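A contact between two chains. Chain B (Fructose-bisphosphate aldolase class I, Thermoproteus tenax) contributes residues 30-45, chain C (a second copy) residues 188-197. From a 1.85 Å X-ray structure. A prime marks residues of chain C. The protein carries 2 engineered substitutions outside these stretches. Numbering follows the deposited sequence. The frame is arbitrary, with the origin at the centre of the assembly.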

# COMPACT_ATOMS: atom_id res chain seq x y z
N GLY B 30 -1.70 4.86 27.50
CA GLY B 30 -2.08 3.73 28.33
C GLY B 30 -2.57 4.20 29.71
O GLY B 30 -2.46 5.38 30.03
N PRO B 31 -3.11 3.27 30.50
CA PRO B 31 -3.75 3.62 31.77
C PRO B 31 -2.83 3.88 32.98
O PRO B 31 -3.39 4.18 34.04
CB PRO B 31 -4.66 2.43 32.04
CG PRO B 31 -4.01 1.27 31.37
CD PRO B 31 -3.26 1.85 30.19
N ALA B 32 -1.50 3.80 32.85
CA ALA B 32 -0.61 4.21 33.96
C ALA B 32 -0.90 5.68 34.41
O ALA B 32 -0.91 5.96 35.60
CB ALA B 32 0.85 4.04 33.57
N ASP B 33 -1.18 6.56 33.44
CA ASP B 33 -1.68 7.94 33.62
C ASP B 33 -2.84 7.95 34.70
O ASP B 33 -2.95 8.89 35.50
CB ASP B 33 -2.23 8.47 32.24
CG ASP B 33 -1.15 9.19 31.32
OD1 ASP B 33 0.07 9.20 31.67
OD2 ASP B 33 -1.49 9.81 30.25
N PHE B 34 -3.69 6.90 34.74
CA PHE B 34 -4.93 6.92 35.56
C PHE B 34 -4.78 6.53 37.05
O PHE B 34 -5.73 6.64 37.84
CB PHE B 34 -6.01 6.00 34.97
CG PHE B 34 -6.37 6.29 33.53
CD1 PHE B 34 -6.43 7.59 33.04
CD2 PHE B 34 -6.70 5.25 32.67
CE1 PHE B 34 -6.82 7.85 31.73
CE2 PHE B 34 -7.06 5.51 31.37
CZ PHE B 34 -7.10 6.81 30.89
N MET B 35 -3.61 6.06 37.44
CA MET B 35 -3.41 5.60 38.80
C MET B 35 -3.42 6.72 39.86
O MET B 35 -3.98 6.53 40.93
CB MET B 35 -2.15 4.72 38.90
CG MET B 35 -2.43 3.34 38.38
SD MET B 35 -1.24 2.12 38.83
CE MET B 35 -1.83 1.66 40.41
N ASP B 36 -2.86 7.88 39.53
CA ASP B 36 -2.86 9.04 40.47
C ASP B 36 -4.25 9.32 41.05
O ASP B 36 -4.40 9.49 42.26
CB ASP B 36 -2.34 10.30 39.74
CG ASP B 36 -0.81 10.35 39.61
OD1 ASP B 36 -0.13 9.43 40.12
OD2 ASP B 36 -0.20 11.28 39.02
N ASN B 37 -5.26 9.33 40.18
CA ASN B 37 -6.65 9.60 40.50
C ASN B 37 -7.49 8.53 39.76
O ASN B 37 -7.86 8.74 38.60
CB ASN B 37 -7.01 11.02 40.05
CG ASN B 37 -8.47 11.36 40.24
OD1 ASN B 37 -9.11 10.89 41.18
ND2 ASN B 37 -9.02 12.17 39.32
N PRO B 38 -7.70 7.38 40.40
CA PRO B 38 -8.27 6.20 39.74
C PRO B 38 -9.63 6.39 39.07
O PRO B 38 -9.89 5.71 38.09
CB PRO B 38 -8.35 5.16 40.87
CG PRO B 38 -7.29 5.58 41.81
CD PRO B 38 -7.32 7.09 41.80
N ASP B 39 -10.45 7.30 39.58
CA ASP B 39 -11.68 7.67 38.91
C ASP B 39 -11.45 8.13 37.47
O ASP B 39 -12.38 8.09 36.67
CB ASP B 39 -12.40 8.81 39.64
CG ASP B 39 -13.01 8.38 40.95
OD1 ASP B 39 -13.26 7.17 41.15
OD2 ASP B 39 -13.25 9.21 41.85
N SER B 40 -10.25 8.61 37.17
CA SER B 40 -9.90 9.07 35.83
C SER B 40 -9.92 7.92 34.80
O SER B 40 -9.98 8.18 33.64
CB SER B 40 -8.55 9.79 35.83
OG SER B 40 -7.49 8.90 36.10
N ALA B 41 -9.89 6.66 35.26
CA ALA B 41 -10.01 5.51 34.35
C ALA B 41 -11.47 5.35 33.86
O ALA B 41 -11.71 4.59 32.93
CB ALA B 41 -9.54 4.24 35.04
N ASP B 42 -12.41 6.02 34.52
CA ASP B 42 -13.85 5.89 34.29
C ASP B 42 -14.34 7.05 33.41
O ASP B 42 -14.42 8.19 33.88
CB ASP B 42 -14.57 5.88 35.65
CG ASP B 42 -16.09 5.72 35.53
OD1 ASP B 42 -16.61 5.61 34.40
OD2 ASP B 42 -16.82 5.72 36.53
N PRO B 43 -14.68 6.78 32.15
CA PRO B 43 -15.14 7.84 31.25
C PRO B 43 -16.38 8.60 31.76
O PRO B 43 -16.54 9.77 31.44
CB PRO B 43 -15.42 7.08 29.94
CG PRO B 43 -14.62 5.83 30.06
CD PRO B 43 -14.69 5.47 31.48
N GLU B 44 -17.23 7.94 32.55
CA GLU B 44 -18.39 8.58 33.16
C GLU B 44 -17.97 9.71 34.10
O GLU B 44 -18.59 10.76 34.12
CB GLU B 44 -19.24 7.57 33.95
CG GLU B 44 -20.06 6.64 33.10
CD GLU B 44 -21.01 5.73 33.90
OE1 GLU B 44 -21.20 4.57 33.46
OE2 GLU B 44 -21.57 6.15 34.95
N TYR B 45 -16.94 9.47 34.90
CA TYR B 45 -16.36 10.50 35.76
C TYR B 45 -15.82 11.70 34.94
O TYR B 45 -16.01 12.86 35.32
CB TYR B 45 -15.27 9.88 36.66
CG TYR B 45 -14.34 10.88 37.32
CD1 TYR B 45 -14.64 11.44 38.54
CD2 TYR B 45 -13.13 11.24 36.71
CE1 TYR B 45 -13.80 12.34 39.15
CE2 TYR B 45 -12.27 12.15 37.30
CZ TYR B 45 -12.61 12.70 38.53
OH TYR B 45 -11.75 13.59 39.14
N SER C 188 -7.06 -7.25 38.11
CA SER C 188 -8.29 -6.48 38.36
C SER C 188 -8.14 -5.03 37.86
O SER C 188 -9.13 -4.38 37.55
CB SER C 188 -8.72 -6.49 39.83
OG SER C 188 -7.87 -5.69 40.62
N TRP C 189 -6.90 -4.54 37.76
CA TRP C 189 -6.67 -3.20 37.18
C TRP C 189 -6.95 -3.23 35.68
O TRP C 189 -7.54 -2.29 35.14
CB TRP C 189 -5.26 -2.68 37.51
CG TRP C 189 -4.88 -1.34 36.83
CD1 TRP C 189 -3.88 -1.16 35.93
CD2 TRP C 189 -5.47 -0.05 37.04
NE1 TRP C 189 -3.81 0.17 35.56
CE2 TRP C 189 -4.77 0.86 36.23
CE3 TRP C 189 -6.51 0.43 37.85
CZ2 TRP C 189 -5.09 2.22 36.18
CZ3 TRP C 189 -6.82 1.78 37.81
CH2 TRP C 189 -6.12 2.66 36.97
N ALA C 190 -6.53 -4.29 35.00
CA ALA C 190 -6.83 -4.45 33.58
C ALA C 190 -8.35 -4.52 33.34
O ALA C 190 -8.91 -3.89 32.42
CB ALA C 190 -6.12 -5.68 33.02
N VAL C 191 -9.03 -5.26 34.20
CA VAL C 191 -10.48 -5.38 34.08
C VAL C 191 -11.16 -4.03 34.32
O VAL C 191 -12.11 -3.69 33.60
CB VAL C 191 -11.01 -6.42 35.05
CG1 VAL C 191 -12.53 -6.40 35.06
CG2 VAL C 191 -10.52 -7.79 34.67
N LYS C 192 -10.66 -3.26 35.28
CA LYS C 192 -11.23 -1.97 35.62
C LYS C 192 -11.08 -0.98 34.45
O LYS C 192 -12.05 -0.28 34.11
CB LYS C 192 -10.56 -1.36 36.85
CG LYS C 192 -11.21 -0.03 37.31
CD LYS C 192 -10.51 0.56 38.54
CE LYS C 192 -11.09 1.97 38.92
NZ LYS C 192 -11.92 1.94 40.17
N VAL C 193 -9.89 -0.91 33.87
CA VAL C 193 -9.66 0.05 32.78
C VAL C 193 -10.39 -0.36 31.50
O VAL C 193 -10.65 0.47 30.64
CB VAL C 193 -8.14 0.40 32.56
CG1 VAL C 193 -7.53 0.87 33.86
CG2 VAL C 193 -7.37 -0.73 31.96
N ALA C 194 -10.80 -1.63 31.40
CA ALA C 194 -11.68 -2.07 30.34
C ALA C 194 -13.10 -1.55 30.46
O ALA C 194 -13.87 -1.63 29.52
CB ALA C 194 -11.69 -3.61 30.21
N GLY C 195 -13.48 -1.05 31.63
CA GLY C 195 -14.75 -0.38 31.82
C GLY C 195 -15.92 -1.31 31.54
O GLY C 195 -15.96 -2.42 32.07
N LYS C 196 -16.83 -0.88 30.66
CA LYS C 196 -18.03 -1.65 30.30
C LYS C 196 -17.80 -2.85 29.37
O LYS C 196 -18.75 -3.57 29.05
CB LYS C 196 -19.02 -0.77 29.55
CG LYS C 196 -19.62 0.35 30.35
CD LYS C 196 -20.54 1.13 29.39
CE LYS C 196 -21.09 2.34 30.04
NZ LYS C 196 -22.15 2.94 29.18
N VAL C 197 -16.60 -3.00 28.85
CA VAL C 197 -16.33 -4.07 27.92
C VAL C 197 -15.82 -5.31 28.70
O VAL C 197 -14.85 -5.22 29.43
CB VAL C 197 -15.32 -3.62 26.89
CG1 VAL C 197 -14.89 -4.75 25.98
CG2 VAL C 197 -15.93 -2.44 26.08
O HOH W 1 -12.96 2.24 33.78

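The contact centres on Trp189′, which buries 99 Å² against chain B, the largest share of any residue in either stretch. Its CA-to-CB bond points toward chain B, and with chi1 at 174° (t) the six-membered part of the indole enters a pocket lined by Pro31, Phe34, Met35 and Ala41. At the ring's edge, near its plane, lie Pro31 O, 3.4 Å from Trp189′ CZ2, and Phe34 CB, 3.9 Å from Trp189′ CH2. The first of these brings a carbonyl oxygen against an aromatic C-H edge; the same oxygen accepts the backbone hydrogen bond from Phe34 N at 2.8 Å, so its polar need is met within its own chain. Met35 approaches obliquely, its CG 3.6 Å from Trp189′ CZ2. Its sulfur, SD, sits 4.8 Å from the centroid of the five-membered ring of Trp189′ and 23° off the ring normal, a sulfur-aromatic contact.

One helical turn beyond Trp189′, Val193′ continues the apolar surface. The hydrogen bond from Val193′ N to Trp189′ O (3.0 Å) belongs to the helix that sets both side chains toward chain B. Val193′ CG1 reaches Pro31 CB at 3.7 Å and Ala41 CB at 4.1 Å, while Ala41 CB also lies 4.2 Å from Trp189′ CH2. The small Ala41 side chain thus touches both residues, and its backbone comes close as well: Ala41 CA and Val193′ CA are 5.7 Å apart.

Short local bonds shape the chain B backbone here. A 3-10 segment spans 38-41, with Ala41 N bonded to Pro38 O at 3.0 Å, and Ser40 OG donates to Asn37 O at 2.5 Å just before it. After the segment, Asp42 caps the next helix, its OD1 accepting from Glu44 N at 3.0 Å.

Toward the periphery the chemistry becomes polar, yet no direct hydrogen bond joins the stretches. A water bridges them instead, donating to Ala41 O at 2.8 Å and to Lys192′ O at 2.7 Å, and so links two backbone carbonyls that could not bond to each other. The extended Lys192′ side chain (chi1 to chi3 all t) runs away from the water, toward Pro38, its CE 4.0 Å from Pro38 O. Farther out, Glu44 OE1 approaches Lys196′ CE at 4.1 Å. Despite the opposite charges this is no salt bridge: Glu44 OE1 is 4.7 Å from Lys196′ NZ, which is hydrogen-bonded elsewhere in the structure. The 419 Å² buried between the two stretches, both sides summed, comes with apolar packing at its centre, and a water supplies the hydrogen-bonded link.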